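PDB 6O38: acinetobacter secreted protease CpaA from Acinetobacter nosocomialis M2, which probably cleaves protein substrates as a secreted zinc metalloprotease, and is a type II secretion substrate bound by the chaperone CpaB. Local coordinates for residues G14-T18 / L36-A42; Y56-L60 / V71-N75; S45-R51 / D78-F84. All coordinates share one frame; numbering follows the deposited sequence.

All three contacts lie in the N-terminal beta-sandwich, and each is partly buried. Contacts 2 and 3 are regular antiparallel strand pairs, one in each layer. Contact 1 is looser: a loop runs beside strand 35-37, which neighbours strand 58-61 of contact 2. Buried side chains join them. Ile-16 of contact 1 and Leu-60 and Ile-74 of contact 2 meet Ile-48, Ile-50 and Phe-82 of contact 3, and Pro-39 borders this core. Tyr-80 OH probably also bonds to Lys-73 O. The surface chemistry differs: contact 1 presents the hydroxyls of Ser-15 and Thr-18, contact 2 faces CpaB, and contact 3 carries mixed polar and aliphatic pairs.

Contact 1 of 3, residues G14-T18 / L36-A42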
# COMPACT_ATOMS: atom_id res chain seq x y z
N GLY A 14 -7.75 -27.88 -2.62
CA GLY A 14 -8.30 -27.05 -3.67
C GLY A 14 -7.56 -27.11 -4.98
O GLY A 14 -8.01 -26.49 -5.96
N SER A 15 -6.45 -27.83 -5.04
CA SER A 15 -5.69 -27.98 -6.28
C SER A 15 -6.45 -28.90 -7.21
O SER A 15 -6.38 -30.13 -7.10
CB SER A 15 -4.29 -28.52 -5.99
OG SER A 15 -3.57 -27.65 -5.14
N ILE A 16 -7.21 -28.32 -8.14
CA ILE A 16 -7.99 -29.08 -9.11
C ILE A 16 -7.04 -29.88 -9.97
O ILE A 16 -6.19 -29.30 -10.67
CB ILE A 16 -8.88 -28.15 -9.95
CG1 ILE A 16 -9.82 -27.35 -9.04
CG2 ILE A 16 -9.68 -28.94 -10.96
CD1 ILE A 16 -10.75 -26.42 -9.78
N PRO A 17 -7.13 -31.21 -9.97
CA PRO A 17 -6.12 -32.03 -10.64
C PRO A 17 -6.26 -32.00 -12.16
O PRO A 17 -7.31 -31.68 -12.71
CB PRO A 17 -6.38 -33.43 -10.09
CG PRO A 17 -7.83 -33.43 -9.78
CD PRO A 17 -8.16 -32.03 -9.31
N THR A 18 -5.17 -32.37 -12.82
CA THR A 18 -5.11 -32.43 -14.27
C THR A 18 -5.42 -33.84 -14.76
O THR A 18 -5.64 -34.77 -13.97
CB THR A 18 -3.74 -31.97 -14.77
OG1 THR A 18 -3.73 -31.95 -16.20
CG2 THR A 18 -2.66 -32.92 -14.28
N LEU A 36 -8.60 -22.35 -4.02
CA LEU A 36 -8.64 -23.24 -5.17
C LEU A 36 -7.64 -22.76 -6.22
O LEU A 36 -7.26 -21.58 -6.26
CB LEU A 36 -10.04 -23.31 -5.78
CG LEU A 36 -11.15 -24.07 -5.04
CD1 LEU A 36 -11.64 -23.31 -3.81
CD2 LEU A 36 -12.31 -24.36 -5.98
N SER A 37 -7.23 -23.68 -7.08
CA SER A 37 -6.30 -23.36 -8.16
C SER A 37 -6.49 -24.35 -9.30
O SER A 37 -6.90 -25.50 -9.09
CB SER A 37 -4.85 -23.39 -7.67
OG SER A 37 -4.47 -24.69 -7.27
N LEU A 38 -6.20 -23.89 -10.52
CA LEU A 38 -6.27 -24.68 -11.73
C LEU A 38 -4.90 -25.29 -12.04
O LEU A 38 -3.86 -24.71 -11.71
CB LEU A 38 -6.72 -23.82 -12.91
CG LEU A 38 -8.12 -23.20 -12.77
CD1 LEU A 38 -8.43 -22.31 -13.97
CD2 LEU A 38 -9.17 -24.28 -12.61
N PRO A 39 -4.87 -26.46 -12.67
CA PRO A 39 -3.58 -27.12 -12.93
C PRO A 39 -2.81 -26.44 -14.05
O PRO A 39 -3.39 -25.98 -15.04
CB PRO A 39 -3.98 -28.55 -13.31
CG PRO A 39 -5.34 -28.39 -13.91
CD PRO A 39 -6.00 -27.27 -13.15
N THR A 40 -1.49 -26.38 -13.89
CA THR A 40 -0.63 -25.82 -14.93
C THR A 40 -0.47 -26.79 -16.09
O THR A 40 -0.59 -26.40 -17.26
CB THR A 40 0.74 -25.45 -14.34
OG1 THR A 40 1.17 -26.48 -13.44
CG2 THR A 40 0.66 -24.13 -13.60
N ASN A 41 -0.20 -28.06 -15.79
CA ASN A 41 -0.13 -29.07 -16.84
C ASN A 41 -1.53 -29.42 -17.31
O ASN A 41 -2.41 -29.74 -16.51
CB ASN A 41 0.58 -30.32 -16.30
CG ASN A 41 1.62 -30.86 -17.27
OD1 ASN A 41 2.05 -30.16 -18.19
ND2 ASN A 41 2.02 -32.11 -17.06
N ALA A 42 -1.75 -29.35 -18.63
CA ALA A 42 -3.06 -29.63 -19.19
C ALA A 42 -2.93 -29.79 -20.70
O ALA A 42 -1.93 -29.39 -21.30
CB ALA A 42 -4.07 -28.52 -18.86
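Ile-16 O sits over one face of the Pro-39 ring, closest to Pro-39 CD at 3.2 Å. Thr-18 CB is at the ring's edge, near its plane, 3.7 Å from Pro-39 CB. The flat backbone carbonyl of Asn-41 receives the Thr-18 hydroxyl from above its plane, 42° out of it, with Thr-18 OG1 to Asn-41 O at 2.6 Å. The hydroxyl reaches it because OG1 is anti to the backbone N of Thr-18 (chi1 -176°). The carbonyl of Gly-14 is also met from above, by Ser-37 N at 3.1 Å from Gly-14 O. Ile-16 N then bonds to Ser-37 O at 3.0 Å. These two backbone bonds make a single bridge between Ser-15 and Ser-37, and the segments run the same way. Ile-16 and Leu-38 lie side by side, with Ile-16 CD1 3.9 Å from Leu-38 CD2. The pair faces inward. Ile-16 packs on Leu-23 and Phe-25 of strand 22-27, and both residues touch Ile-48 of strand 47-52. On its other side, strand 35-37 pairs with strand 58-61. The loop 14-18 thus adds one parallel bridge to the outer edge of strand 35-37.

Contact 2 of 3, residues Y56-L60 / V71-N75; sequences YSSYL and VLKIN
Tyr-59 and Lys-73 lie side by side and point the same way from a non-hydrogen-bonded pair. Tyr-59 CE1 is 3.7 Å from Lys-73 CG. At the edge of the phenol ring, near its plane, sits Val-71 CG1, which is 3.6 Å from Tyr-59 CB. The lysine chain bends at its last torsion (chi4 -64°), which turns Lys-73 NZ to Asn-75 OD1 at 2.9 Å. That bond lies in the amide plane on a lone pair. Ser-57 OG gives Asn-75 OD1 a second bond at 3.0 Å, tilted from the plane, so the oxygen is gripped twice. Further out, Asn-75 ND2 bonds to Thr-115 OG1 and holds the amide. Asn-75 N bonds to Asp-78 OD2 and holds the main chain. Four backbone bonds join Ser-58 with Ile-74 and Leu-60 with Leu-72. On the face of these four residues, Leu-60 CB meets Leu-72 CB at 4.0 Å, and Ile-74 CD1 also reaches Leu-60 CB. Glu-92 of the CpaB chain packs on Tyr-59, and Gly-94 of CpaB on Val-71. The hairpin 58-61/71-74 pairs with strand 35-37 through Tyr-59. Its Leu-60 face rests on strands 47-52 and 79-85, the other layer of the beta-sandwich.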
# COMPACT_ATOMS: atom_id res chain seq x y z
N TYR A 56 -19.87 -20.90 2.87
CA TYR A 56 -18.60 -20.19 2.91
C TYR A 56 -18.11 -19.88 1.50
O TYR A 56 -18.26 -20.70 0.59
CB TYR A 56 -17.54 -21.00 3.66
CG TYR A 56 -17.77 -21.09 5.15
CD1 TYR A 56 -18.66 -20.24 5.79
CD2 TYR A 56 -17.10 -22.03 5.92
CE1 TYR A 56 -18.88 -20.32 7.16
CE2 TYR A 56 -17.31 -22.12 7.28
CZ TYR A 56 -18.19 -21.26 7.90
OH TYR A 56 -18.40 -21.35 9.25
N SER A 57 -17.52 -18.70 1.33
CA SER A 57 -16.98 -18.30 0.04
C SER A 57 -15.64 -18.98 -0.21
O SER A 57 -14.90 -19.32 0.72
CB SER A 57 -16.82 -16.79 -0.03
OG SER A 57 -18.07 -16.13 0.04
N SER A 58 -15.34 -19.18 -1.49
CA SER A 58 -14.07 -19.75 -1.92
C SER A 58 -13.35 -18.75 -2.82
O SER A 58 -13.95 -17.81 -3.35
CB SER A 58 -14.27 -21.07 -2.66
OG SER A 58 -14.81 -22.06 -1.79
N TYR A 59 -12.04 -18.95 -2.98
CA TYR A 59 -11.19 -18.03 -3.71
C TYR A 59 -10.29 -18.81 -4.65
O TYR A 59 -9.65 -19.78 -4.24
CB TYR A 59 -10.38 -17.16 -2.75
CG TYR A 59 -11.24 -16.38 -1.79
CD1 TYR A 59 -11.75 -15.14 -2.14
CD2 TYR A 59 -11.57 -16.89 -0.54
CE1 TYR A 59 -12.55 -14.42 -1.26
CE2 TYR A 59 -12.37 -16.19 0.34
CZ TYR A 59 -12.85 -14.95 -0.03
OH TYR A 59 -13.65 -14.24 0.84
N LEU A 60 -10.24 -18.38 -5.91
CA LEU A 60 -9.54 -19.10 -6.96
C LEU A 60 -8.28 -18.35 -7.38
O LEU A 60 -8.34 -17.15 -7.67
CB LEU A 60 -10.46 -19.30 -8.18
CG LEU A 60 -9.81 -19.91 -9.43
CD1 LEU A 60 -9.28 -21.30 -9.14
CD2 LEU A 60 -10.79 -19.93 -10.59
N VAL A 71 -7.54 -12.54 -7.76
CA VAL A 71 -8.29 -13.61 -7.12
C VAL A 71 -9.75 -13.52 -7.56
O VAL A 71 -10.29 -12.42 -7.72
CB VAL A 71 -8.18 -13.54 -5.58
CG1 VAL A 71 -8.99 -14.64 -4.93
CG2 VAL A 71 -6.73 -13.62 -5.14
N LEU A 72 -10.38 -14.67 -7.77
CA LEU A 72 -11.81 -14.75 -8.04
C LEU A 72 -12.55 -15.17 -6.78
O LEU A 72 -12.19 -16.16 -6.14
CB LEU A 72 -12.11 -15.75 -9.16
CG LEU A 72 -11.82 -15.34 -10.61
CD1 LEU A 72 -12.89 -15.91 -11.53
CD2 LEU A 72 -11.73 -13.83 -10.75
N LYS A 73 -13.58 -14.40 -6.43
CA LYS A 73 -14.42 -14.72 -5.28
C LYS A 73 -15.53 -15.66 -5.73
O LYS A 73 -16.35 -15.29 -6.58
CB LYS A 73 -15.00 -13.45 -4.66
CG LYS A 73 -15.61 -13.64 -3.28
CD LYS A 73 -16.10 -12.31 -2.72
CE LYS A 73 -16.43 -12.41 -1.24
NZ LYS A 73 -17.55 -13.35 -0.96
N ILE A 74 -15.56 -16.86 -5.17
CA ILE A 74 -16.55 -17.87 -5.51
C ILE A 74 -17.60 -17.90 -4.41
O ILE A 74 -17.29 -18.15 -3.24
CB ILE A 74 -15.91 -19.26 -5.69
CG1 ILE A 74 -14.92 -19.24 -6.86
CG2 ILE A 74 -16.98 -20.31 -5.91
CD1 ILE A 74 -14.25 -20.57 -7.11
N ASN A 75 -18.85 -17.64 -4.78
CA ASN A 75 -19.97 -17.64 -3.85
C ASN A 75 -20.94 -18.77 -4.18
O ASN A 75 -20.83 -19.43 -5.22
CB ASN A 75 -20.70 -16.29 -3.87
CG ASN A 75 -19.80 -15.14 -3.46
OD1 ASN A 75 -19.52 -14.95 -2.27
ND2 ASN A 75 -19.35 -14.36 -4.43

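Contact 3 of 3, residues S45-R51 / D78-F84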
# COMPACT_ATOMS: atom_id res chain seq x y z
N SER A 45 -7.83 -28.56 -25.24
CA SER A 45 -9.25 -28.25 -25.09
C SER A 45 -9.84 -28.83 -23.80
O SER A 45 -11.02 -29.18 -23.77
CB SER A 45 -10.03 -28.74 -26.30
OG SER A 45 -9.70 -27.99 -27.46
N ASP A 46 -9.04 -28.92 -22.74
CA ASP A 46 -9.56 -29.39 -21.46
C ASP A 46 -10.51 -28.36 -20.87
O ASP A 46 -10.25 -27.15 -20.92
CB ASP A 46 -8.41 -29.67 -20.49
CG ASP A 46 -7.58 -30.88 -20.91
OD1 ASP A 46 -7.91 -31.50 -21.94
OD2 ASP A 46 -6.60 -31.20 -20.20
N LYS A 47 -11.61 -28.84 -20.30
CA LYS A 47 -12.64 -27.99 -19.72
C LYS A 47 -12.75 -28.26 -18.23
O LYS A 47 -12.83 -29.42 -17.80
CB LYS A 47 -13.99 -28.23 -20.40
CG LYS A 47 -15.14 -27.45 -19.78
CD LYS A 47 -16.47 -27.77 -20.46
CE LYS A 47 -16.47 -27.34 -21.91
NZ LYS A 47 -17.79 -27.59 -22.56
N ILE A 48 -12.76 -27.19 -17.44
CA ILE A 48 -12.95 -27.26 -15.99
C ILE A 48 -14.08 -26.33 -15.61
O ILE A 48 -14.10 -25.16 -16.03
CB ILE A 48 -11.66 -26.89 -15.23
CG1 ILE A 48 -10.61 -27.99 -15.39
CG2 ILE A 48 -11.96 -26.65 -13.75
CD1 ILE A 48 -9.37 -27.78 -14.54
N THR A 49 -15.03 -26.83 -14.83
CA THR A 49 -16.17 -26.05 -14.36
C THR A 49 -16.23 -26.12 -12.84
O THR A 49 -16.25 -27.21 -12.27
CB THR A 49 -17.48 -26.55 -14.97
OG1 THR A 49 -17.44 -26.40 -16.39
CG2 THR A 49 -18.66 -25.76 -14.42
N ILE A 50 -16.27 -24.95 -12.20
CA ILE A 50 -16.30 -24.85 -10.75
C ILE A 50 -17.69 -24.40 -10.33
O ILE A 50 -18.17 -23.34 -10.75
CB ILE A 50 -15.23 -23.87 -10.23
CG1 ILE A 50 -13.84 -24.29 -10.70
CG2 ILE A 50 -15.28 -23.79 -8.71
CD1 ILE A 50 -12.74 -23.34 -10.28
N ARG A 51 -18.35 -25.21 -9.50
CA ARG A 51 -19.64 -24.88 -8.93
C ARG A 51 -19.53 -24.83 -7.41
O ARG A 51 -18.66 -25.48 -6.82
CB ARG A 51 -20.72 -25.90 -9.33
CG ARG A 51 -21.07 -25.90 -10.81
CD ARG A 51 -22.17 -26.91 -11.10
NE ARG A 51 -22.56 -26.91 -12.51
CZ ARG A 51 -23.49 -27.71 -13.02
NH1 ARG A 51 -23.78 -27.65 -14.31
NH2 ARG A 51 -24.12 -28.58 -12.24
N ASP A 78 -22.48 -19.63 -7.89
CA ASP A 78 -21.60 -19.27 -9.00
C ASP A 78 -21.21 -20.51 -9.80
O ASP A 78 -21.07 -21.61 -9.27
CB ASP A 78 -20.34 -18.57 -8.48
CG ASP A 78 -20.57 -17.11 -8.16
OD1 ASP A 78 -21.45 -16.49 -8.80
OD2 ASP A 78 -19.87 -16.57 -7.28
N VAL A 79 -21.05 -20.31 -11.11
CA VAL A 79 -20.64 -21.36 -12.04
C VAL A 79 -19.58 -20.76 -12.95
O VAL A 79 -19.89 -19.98 -13.86
CB VAL A 79 -21.82 -21.91 -12.86
CG1 VAL A 79 -21.33 -22.93 -13.88
CG2 VAL A 79 -22.87 -22.53 -11.94
N TYR A 80 -18.32 -21.10 -12.70
CA TYR A 80 -17.20 -20.65 -13.52
C TYR A 80 -16.74 -21.77 -14.43
O TYR A 80 -16.63 -22.92 -14.00
CB TYR A 80 -16.04 -20.18 -12.64
CG TYR A 80 -16.35 -18.95 -11.82
CD1 TYR A 80 -16.16 -17.68 -12.34
CD2 TYR A 80 -16.83 -19.06 -10.52
CE1 TYR A 80 -16.44 -16.55 -11.60
CE2 TYR A 80 -17.11 -17.93 -9.77
CZ TYR A 80 -16.91 -16.68 -10.31
OH TYR A 80 -17.19 -15.56 -9.57
N GLN A 81 -16.47 -21.43 -15.69
CA GLN A 81 -16.06 -22.41 -16.69
C GLN A 81 -14.78 -21.92 -17.36
O GLN A 81 -14.71 -20.78 -17.82
CB GLN A 81 -17.16 -22.63 -17.73
CG GLN A 81 -16.88 -23.78 -18.69
CD GLN A 81 -17.96 -23.93 -19.74
OE1 GLN A 81 -18.26 -25.04 -20.18
NE2 GLN A 81 -18.54 -22.81 -20.16
N PHE A 82 -13.78 -22.80 -17.43
CA PHE A 82 -12.50 -22.48 -18.05
C PHE A 82 -12.17 -23.51 -19.12
O PHE A 82 -12.48 -24.70 -18.96
CB PHE A 82 -11.37 -22.44 -17.01
CG PHE A 82 -11.53 -21.36 -15.98
CD1 PHE A 82 -11.02 -20.09 -16.19
CD2 PHE A 82 -12.19 -21.62 -14.78
CE1 PHE A 82 -11.16 -19.10 -15.25
CE2 PHE A 82 -12.34 -20.63 -13.83
CZ PHE A 82 -11.82 -19.37 -14.06
N ILE A 83 -11.56 -23.05 -20.20
CA ILE A 83 -11.08 -23.91 -21.27
C ILE A 83 -9.61 -23.59 -21.51
O ILE A 83 -9.27 -22.43 -21.80
CB ILE A 83 -11.89 -23.74 -22.57
CG1 ILE A 83 -13.35 -24.15 -22.35
CG2 ILE A 83 -11.27 -24.55 -23.70
CD1 ILE A 83 -14.20 -24.06 -23.60
N PHE A 84 -8.75 -24.59 -21.38
CA PHE A 84 -7.32 -24.38 -21.52
C PHE A 84 -6.97 -23.97 -22.95
O PHE A 84 -7.80 -24.03 -23.87
CB PHE A 84 -6.56 -25.64 -21.12
CG PHE A 84 -5.10 -25.41 -20.81
CD1 PHE A 84 -4.72 -24.75 -19.66
CD2 PHE A 84 -4.12 -25.85 -21.68
CE1 PHE A 84 -3.38 -24.54 -19.37
CE2 PHE A 84 -2.78 -25.64 -21.40
CZ PHE A 84 -2.41 -24.98 -20.25
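Strands 47-51 and 79-84 pair antiparallel in one layer of a beta-sandwich. Ile-48 faces Phe-82 and Ile-50 faces Tyr-80 as hydrogen-bonded pairs, each with two backbone bonds. Examples are Phe-82 N to Ile-48 O at 2.8 Å and Ile-50 N to Tyr-80 O at 2.7 Å. A fifth bond, from Phe-84 N to Asp-46 O, carries the ladder beyond Lys-47 and Ile-83. CA-H...O contacts run between these bonds, such as Thr-49 CA to Tyr-80 O.

Apolar packing covers the face of Ile-48, Ile-50, Tyr-80 and Phe-82. Across the pair it is loose, with Ile-50 CD1 4.5 Å from Phe-82 CE2. These groups also pack on neighbours: Ile-50 and Tyr-80 on Ile-74, and Ile-48 on Pro-39 and Trp-91. Phe-84 meets Trp-91 edge-to-face.

Arg-51, Asp-46 and Asp-78 have polar partners outside the pair. Arg-51 NE makes a salt bridge with Glu-24 OE2 on strand 22-27. Besides Asn-75, Asp-78 OD2 bonds to Thr-115 OG1. Asp-46 OD2 takes Asn-43 N.

The other face mixes aliphatic and polar groups. Arg-51 and Val-79 lie side by side, with Arg-51 CG 4.0 Å from Val-79 CG2. Thr-49 CG2, anti to its own N, turns to Val-79 CG1 at 3.9 Å. Thr-49 crosses the stem of Gln-81 at a slant, with Thr-49 OG1 3.5 Å from Gln-81 CG. Gln-81 is extended beyond CG, which brings its amide across the lysine chain: Gln-81 OE1 lies 3.3 Å from Lys-47 CD.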